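Local coordinates for protein thymidylate synthase 1 (Bacillus subtilis, PDB 1BKP) that probably catalyses the reductive methylation of dUMP to dTMP, with methylenetetrahydrofolate as methyl donor and reductant, and acts as a homodimer, at residues A37-V42 with H221-H226; L230-E235 with D270-E275. All coordinates share one frame; numbering follows the deposited sequence.

Contact 1: residues A37-V42 with H221-H226; sequences AHTLSV and HVYTRH
Thr-39 sets its methyl group over one face of the Tyr-223 ring. CG2 lies 3.6 Å from the ring centroid and only 15° off the ring normal, which makes a CH-pi contact. It sits nearest the CD2 and CE2 side of the ring. The two side chains run side by side and point the same way. The Thr-39 torsion (chi1 62°) puts OG1 between the backbone N and the carbonyl carbon and leaves CG2 beside the N. Ala-37 CB comes obliquely to the same two ring atoms from across the ring plane, 3.9 Å from Tyr-223 CD2. Further along, Ser-41 CB and His-221 CB meet at 3.8 Å. The imidazole then leads away from Ser-41, and its NE2 makes a weak hydrogen bond to Ser-181. Ser-41 OG bonds Lys-169 of the second subunit.

The pairing joins strands 39-49 and 209-223, antiparallel neighbours in the mixed sheet of the thymidylate synthase fold. Leu-40 and Val-222 form the hydrogen-bonded pair, with Leu-40 N to Val-222 O and Val-222 N to Leu-40 O both 2.9 Å. Their side chains share the sheet face covered by Ile-14 and Ile-227. Past the strand end, Thr-224 N still bonds His-38 O at 3.1 Å. A water joins His-38 N to Thr-224 OG1 beside this bond. His-221, Val-222 and Tyr-223 are predicted to bind dUMP in a site shared between the subunits. Arg-140 of the second subunit, also predicted to bind dUMP, packs on Thr-39, His-221 and Tyr-223.

Contact 2: residues L230-E235 with D270-E275; sequences LKIQME and DKLLFE
Gln-233 has a first torsion (chi1 -97°) well away from a staggered value, and its second torsion (chi2 -179°) extends the chain beyond CG. On the other side, the first torsion of Leu-272 sets CG anti to its carbonyl carbon, and the isobutyl group heads for the helix. The two chains pass at a slant. Leu-272 CD1 touches Gln-233 CG at 3.6 Å and also lies near the amide, 3.8 Å from Gln-233 OE1. The other branch, Leu-272 CD2, meets Ile-232 CG2 at 4.1 Å. The leucine therefore straddles two successive helix residues, one methyl on each.

The amide of Gln-233 also meets Phe-274. OE1 lies at the ring edge, in the ring plane, 3.8 Å from Phe-274 CZ. The amide and ring planes are 70° apart. The edge of a phenyl ring carries slight positive charge, which would suit an amide oxygen. The other end of the amide, NE2, donates to Thr-59 OG1, which holds the group's rotation. An alanine in place of Gln-233 would probably open a gap beside Leu-272 CD1 and the Phe-274 edge, and leave Thr-59 OG1 without its amide partner.

Leu-230 adds a looser contact, its CD2 coming obliquely to within 4.5 Å of Phe-274 CE1. Asn-229, one residue earlier on the helix, touches both Leu-272 and Phe-274 and donates from ND2 to Leu-273 O. In this arrangement an irregular, extended C-terminal segment packs on a helix through alternate residues, Leu-272 and Phe-274. The helix is 227-235 of the thymidylate synthase fold, which follows, after a three-residue turn, the strand whose last residues are predicted to bind dUMP.

In the fold
The chain first passes 37-42, at the start of strand 39-49. Contact 1 closes when it returns along strand 209-223, after 178 intervening residues that include strands 143-145, 161-169 and 172-183 of the mixed sheet. Helix 227-235 follows after a short turn and opens contact 2. This second, shorter closure spans 34 residues and brings 270-275, near the C terminus, back to the helix. The two closures lie in series and neither nest nor cross. They still touch: His-226 NE2 makes a probable hydrogen bond to Glu-275 O, the His-226 and Phe-274 rings meet edge-to-face, and Val-222 packs on Leu-230. Together they tie sheet, helix and C-terminal segment on one side of the subunit.

Contact 1: residues A37-V42 with H221-H226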
loop_
_atom_site.group_PDB
_atom_site.type_symbol
_atom_site.label_atom_id
_atom_site.label_comp_id
_atom_site.label_asym_id
_atom_site.label_seq_id
_atom_site.Cartn_x
_atom_site.Cartn_y
_atom_site.Cartn_z
ATOM N N ALA A 37 11.855 -24.371 -8.589
ATOM C CA ALA A 37 11.591 -24.006 -7.167
ATOM C C ALA A 37 10.164 -23.399 -7.113
ATOM O O ALA A 37 9.979 -22.269 -7.606
ATOM C CB ALA A 37 12.645 -22.977 -6.689
ATOM N N HIS A 38 9.193 -24.154 -6.601
ATOM C CA HIS A 38 7.818 -23.648 -6.543
ATOM C C HIS A 38 7.525 -23.106 -5.143
ATOM O O HIS A 38 8.344 -23.351 -4.193
ATOM C CB HIS A 38 6.838 -24.765 -6.907
ATOM C CG HIS A 38 6.885 -25.144 -8.366
ATOM N ND1 HIS A 38 6.361 -24.344 -9.354
ATOM C CD2 HIS A 38 7.451 -26.198 -9.002
ATOM C CE1 HIS A 38 6.608 -24.876 -10.546
ATOM N NE2 HIS A 38 7.264 -26.003 -10.358
ATOM N N THR A 39 6.374 -22.447 -4.981
ATOM C CA THR A 39 6.000 -21.855 -3.704
ATOM C C THR A 39 4.533 -22.040 -3.422
ATOM O O THR A 39 3.805 -22.516 -4.310
ATOM C CB THR A 39 6.183 -20.323 -3.723
ATOM O OG1 THR A 39 5.319 -19.744 -4.717
ATOM C CG2 THR A 39 7.632 -19.943 -4.028
ATOM N N LEU A 40 4.171 -21.954 -2.144
ATOM C CA LEU A 40 2.774 -21.875 -1.667
ATOM C C LEU A 40 2.593 -20.354 -1.278
ATOM O O LEU A 40 3.516 -19.760 -0.708
ATOM C CB LEU A 40 2.492 -22.695 -0.371
ATOM C CG LEU A 40 2.668 -24.226 -0.488
ATOM C CD1 LEU A 40 2.435 -24.870 0.834
ATOM C CD2 LEU A 40 1.750 -24.782 -1.546
ATOM N N SER A 41 1.432 -19.753 -1.572
ATOM C CA SER A 41 1.271 -18.362 -1.207
ATOM C C SER A 41 -0.141 -18.063 -0.841
ATOM O O SER A 41 -1.079 -18.818 -1.187
ATOM C CB SER A 41 1.696 -17.473 -2.382
ATOM O OG SER A 41 0.906 -17.824 -3.504
ATOM N N VAL A 42 -0.284 -16.961 -0.110
ATOM C CA VAL A 42 -1.577 -16.382 0.297
ATOM C C VAL A 42 -1.458 -14.862 0.012
ATOM O O VAL A 42 -0.366 -14.323 -0.227
ATOM C CB VAL A 42 -1.960 -16.573 1.756
ATOM C CG1 VAL A 42 -2.203 -18.065 2.044
ATOM C CG2 VAL A 42 -0.881 -15.910 2.718
ATOM N N HIS A 221 4.669 -15.616 0.231
ATOM C CA HIS A 221 5.035 -16.984 -0.252
ATOM C C HIS A 221 6.135 -17.688 0.454
ATOM O O HIS A 221 6.935 -17.043 1.121
ATOM C CB HIS A 221 5.357 -16.921 -1.734
ATOM C CG HIS A 221 6.413 -15.897 -2.086
ATOM N ND1 HIS A 221 7.753 -16.176 -2.077
ATOM C CD2 HIS A 221 6.314 -14.614 -2.514
ATOM C CE1 HIS A 221 8.449 -15.133 -2.494
ATOM N NE2 HIS A 221 7.594 -14.160 -2.766
ATOM N N VAL A 222 6.088 -19.040 0.413
ATOM C CA VAL A 222 7.181 -19.817 0.978
ATOM C C VAL A 222 7.549 -20.913 -0.019
ATOM O O VAL A 222 6.669 -21.496 -0.690
ATOM C CB VAL A 222 6.933 -20.432 2.363
ATOM C CG1 VAL A 222 6.469 -19.477 3.377
ATOM C CG2 VAL A 222 6.069 -21.575 2.319
ATOM N N TYR A 223 8.846 -21.081 -0.260
ATOM C CA TYR A 223 9.321 -22.148 -1.174
ATOM C C TYR A 223 9.078 -23.474 -0.528
ATOM O O TYR A 223 9.309 -23.607 0.681
ATOM C CB TYR A 223 10.769 -21.988 -1.544
ATOM C CG TYR A 223 10.998 -20.797 -2.442
ATOM C CD1 TYR A 223 11.126 -19.527 -1.926
ATOM C CD2 TYR A 223 10.995 -20.951 -3.845
ATOM C CE1 TYR A 223 11.218 -18.406 -2.768
ATOM C CE2 TYR A 223 11.105 -19.864 -4.718
ATOM C CZ TYR A 223 11.203 -18.593 -4.161
ATOM O OH TYR A 223 11.186 -17.522 -5.015
ATOM N N THR A 224 8.586 -24.460 -1.299
ATOM C CA THR A 224 8.219 -25.757 -0.689
ATOM C C THR A 224 9.315 -26.433 0.101
ATOM O O THR A 224 9.028 -26.984 1.115
ATOM C CB THR A 224 7.687 -26.805 -1.782
ATOM O OG1 THR A 224 8.686 -26.903 -2.823
ATOM C CG2 THR A 224 6.332 -26.278 -2.366
ATOM N N ARG A 225 10.556 -26.377 -0.344
ATOM C CA ARG A 225 11.626 -27.031 0.468
ATOM C C ARG A 225 11.950 -26.315 1.734
ATOM O O ARG A 225 12.836 -26.761 2.497
ATOM C CB ARG A 225 12.909 -27.193 -0.336
ATOM C CG ARG A 225 12.744 -28.153 -1.478
ATOM C CD ARG A 225 14.069 -28.250 -2.292
ATOM N NE ARG A 225 13.942 -29.196 -3.389
ATOM C CZ ARG A 225 14.928 -29.524 -4.234
ATOM N NH1 ARG A 225 16.151 -29.000 -4.134
ATOM N NH2 ARG A 225 14.665 -30.386 -5.206
ATOM N N HIS A 226 11.350 -25.134 1.952
ATOM C CA HIS A 226 11.641 -24.462 3.222
ATOM C C HIS A 226 10.674 -24.890 4.291
ATOM O O HIS A 226 10.884 -24.606 5.440
ATOM C CB HIS A 226 11.632 -22.935 3.059
ATOM C CG HIS A 226 12.770 -22.445 2.245
ATOM N ND1 HIS A 226 12.777 -21.228 1.625
ATOM C CD2 HIS A 226 13.917 -23.071 1.865
ATOM C CE1 HIS A 226 13.879 -21.100 0.883
ATOM N NE2 HIS A 226 14.593 -22.206 1.017
HETATM O O HOH W 1 9.869 -26.732 -5.209
#

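Contact 2: residues L230-E235 with D270-E275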
loop_
_atom_site.group_PDB
_atom_site.type_symbol
_atom_site.label_atom_id
_atom_site.label_comp_id
_atom_site.label_asym_id
_atom_site.label_seq_id
_atom_site.Cartn_x
_atom_site.Cartn_y
_atom_site.Cartn_z
ATOM N N LEU A 230 10.473 -24.665 8.619
ATOM C CA LEU A 230 9.537 -23.709 9.226
ATOM C C LEU A 230 8.694 -24.438 10.270
ATOM O O LEU A 230 8.288 -23.866 11.297
ATOM C CB LEU A 230 8.637 -23.051 8.135
ATOM C CG LEU A 230 9.336 -22.106 7.199
ATOM C CD1 LEU A 230 8.376 -21.679 6.029
ATOM C CD2 LEU A 230 9.791 -20.909 8.056
ATOM N N LYS A 231 8.401 -25.701 9.972
ATOM C CA LYS A 231 7.626 -26.552 10.889
ATOM C C LYS A 231 8.457 -26.697 12.150
ATOM O O LYS A 231 7.905 -26.714 13.234
ATOM C CB LYS A 231 7.349 -27.939 10.273
ATOM C CG LYS A 231 6.124 -27.940 9.313
ATOM C CD LYS A 231 5.926 -29.392 8.867
ATOM C CE LYS A 231 5.009 -29.536 7.674
ATOM N NZ LYS A 231 3.603 -29.583 8.109
ATOM N N ILE A 232 9.776 -26.898 12.008
ATOM C CA ILE A 232 10.657 -26.941 13.186
ATOM C C ILE A 232 10.581 -25.640 13.955
ATOM O O ILE A 232 10.331 -25.647 15.175
ATOM C CB ILE A 232 12.152 -27.161 12.782
ATOM C CG1 ILE A 232 12.352 -28.599 12.335
ATOM C CG2 ILE A 232 13.170 -26.792 13.984
ATOM C CD1 ILE A 232 13.767 -28.714 11.693
ATOM N N GLN A 233 10.784 -24.502 13.277
ATOM C CA GLN A 233 10.714 -23.214 13.953
ATOM C C GLN A 233 9.469 -23.011 14.756
ATOM O O GLN A 233 9.478 -22.382 15.762
ATOM C CB GLN A 233 10.721 -22.061 12.957
ATOM C CG GLN A 233 12.021 -21.526 12.801
ATOM C CD GLN A 233 12.062 -20.386 11.860
ATOM O OE1 GLN A 233 12.223 -20.603 10.638
ATOM N NE2 GLN A 233 11.968 -19.130 12.416
ATOM N N MET A 234 8.349 -23.449 14.225
ATOM C CA MET A 234 7.112 -23.269 14.888
ATOM C C MET A 234 6.974 -23.996 16.190
ATOM O O MET A 234 6.164 -23.590 16.986
ATOM C CB MET A 234 5.953 -23.584 13.961
ATOM C CG MET A 234 5.700 -22.374 13.027
ATOM S SD MET A 234 4.339 -22.614 11.969
ATOM C CE MET A 234 4.633 -24.241 11.166
ATOM N N GLU A 235 7.653 -25.124 16.352
ATOM C CA GLU A 235 7.566 -25.897 17.584
ATOM C C GLU A 235 8.623 -25.492 18.577
ATOM O O GLU A 235 8.679 -26.033 19.654
ATOM C CB GLU A 235 7.796 -27.411 17.332
ATOM C CG GLU A 235 6.804 -28.163 16.438
ATOM C CD GLU A 235 7.336 -29.601 15.989
ATOM O OE1 GLU A 235 8.272 -30.207 16.611
ATOM O OE2 GLU A 235 6.790 -30.137 14.989
ATOM N N ASP A 270 18.707 -22.316 17.560
ATOM C CA ASP A 270 19.844 -22.701 16.701
ATOM C C ASP A 270 19.660 -22.496 15.195
ATOM O O ASP A 270 18.518 -22.516 14.653
ATOM C CB ASP A 270 20.212 -24.146 17.029
ATOM C CG ASP A 270 20.782 -24.310 18.476
ATOM O OD1 ASP A 270 21.254 -23.317 19.080
ATOM O OD2 ASP A 270 20.790 -25.436 18.996
ATOM N N LYS A 271 20.783 -22.488 14.477
ATOM C CA LYS A 271 20.766 -22.209 13.071
ATOM C C LYS A 271 20.110 -23.250 12.263
ATOM O O LYS A 271 20.305 -24.468 12.511
ATOM C CB LYS A 271 22.215 -22.058 12.595
ATOM C CG LYS A 271 22.345 -21.767 11.127
ATOM C CD LYS A 271 22.831 -20.376 11.050
ATOM C CE LYS A 271 23.207 -20.004 9.659
ATOM N NZ LYS A 271 23.051 -18.519 9.600
ATOM N N LEU A 272 19.337 -22.809 11.299
ATOM C CA LEU A 272 18.663 -23.724 10.364
ATOM C C LEU A 272 19.195 -23.320 9.007
ATOM O O LEU A 272 19.273 -22.138 8.748
ATOM C CB LEU A 272 17.147 -23.414 10.337
ATOM C CG LEU A 272 16.391 -23.729 11.619
ATOM C CD1 LEU A 272 15.070 -22.941 11.654
ATOM C CD2 LEU A 272 16.183 -25.278 11.697
ATOM N N LEU A 273 19.483 -24.276 8.122
ATOM C CA LEU A 273 20.031 -23.952 6.811
ATOM C C LEU A 273 18.860 -24.077 5.796
ATOM O O LEU A 273 18.201 -25.072 5.751
ATOM C CB LEU A 273 21.104 -25.007 6.399
ATOM C CG LEU A 273 22.561 -24.837 6.962
ATOM C CD1 LEU A 273 22.563 -24.292 8.257
ATOM C CD2 LEU A 273 23.354 -26.146 6.958
ATOM N N PHE A 274 18.602 -23.033 5.047
ATOM C CA PHE A 274 17.549 -23.057 4.032
ATOM C C PHE A 274 18.196 -23.130 2.646
ATOM O O PHE A 274 19.063 -22.337 2.286
ATOM C CB PHE A 274 16.780 -21.735 4.141
ATOM C CG PHE A 274 16.001 -21.600 5.397
ATOM C CD1 PHE A 274 14.676 -22.104 5.468
ATOM C CD2 PHE A 274 16.539 -20.977 6.509
ATOM C CE1 PHE A 274 13.893 -22.009 6.578
ATOM C CE2 PHE A 274 15.735 -20.872 7.675
ATOM C CZ PHE A 274 14.417 -21.386 7.695
ATOM N N GLU A 275 17.758 -24.101 1.880
ATOM C CA GLU A 275 18.179 -24.332 0.504
ATOM C C GLU A 275 18.030 -23.047 -0.300
ATOM O O GLU A 275 17.035 -22.343 -0.178
ATOM C CB GLU A 275 17.239 -25.386 -0.105
ATOM C CG GLU A 275 16.981 -26.763 0.697
ATOM C CD GLU A 275 16.390 -26.717 2.181
ATOM O OE1 GLU A 275 15.646 -25.805 2.645
ATOM O OE2 GLU A 275 16.694 -27.687 2.910
#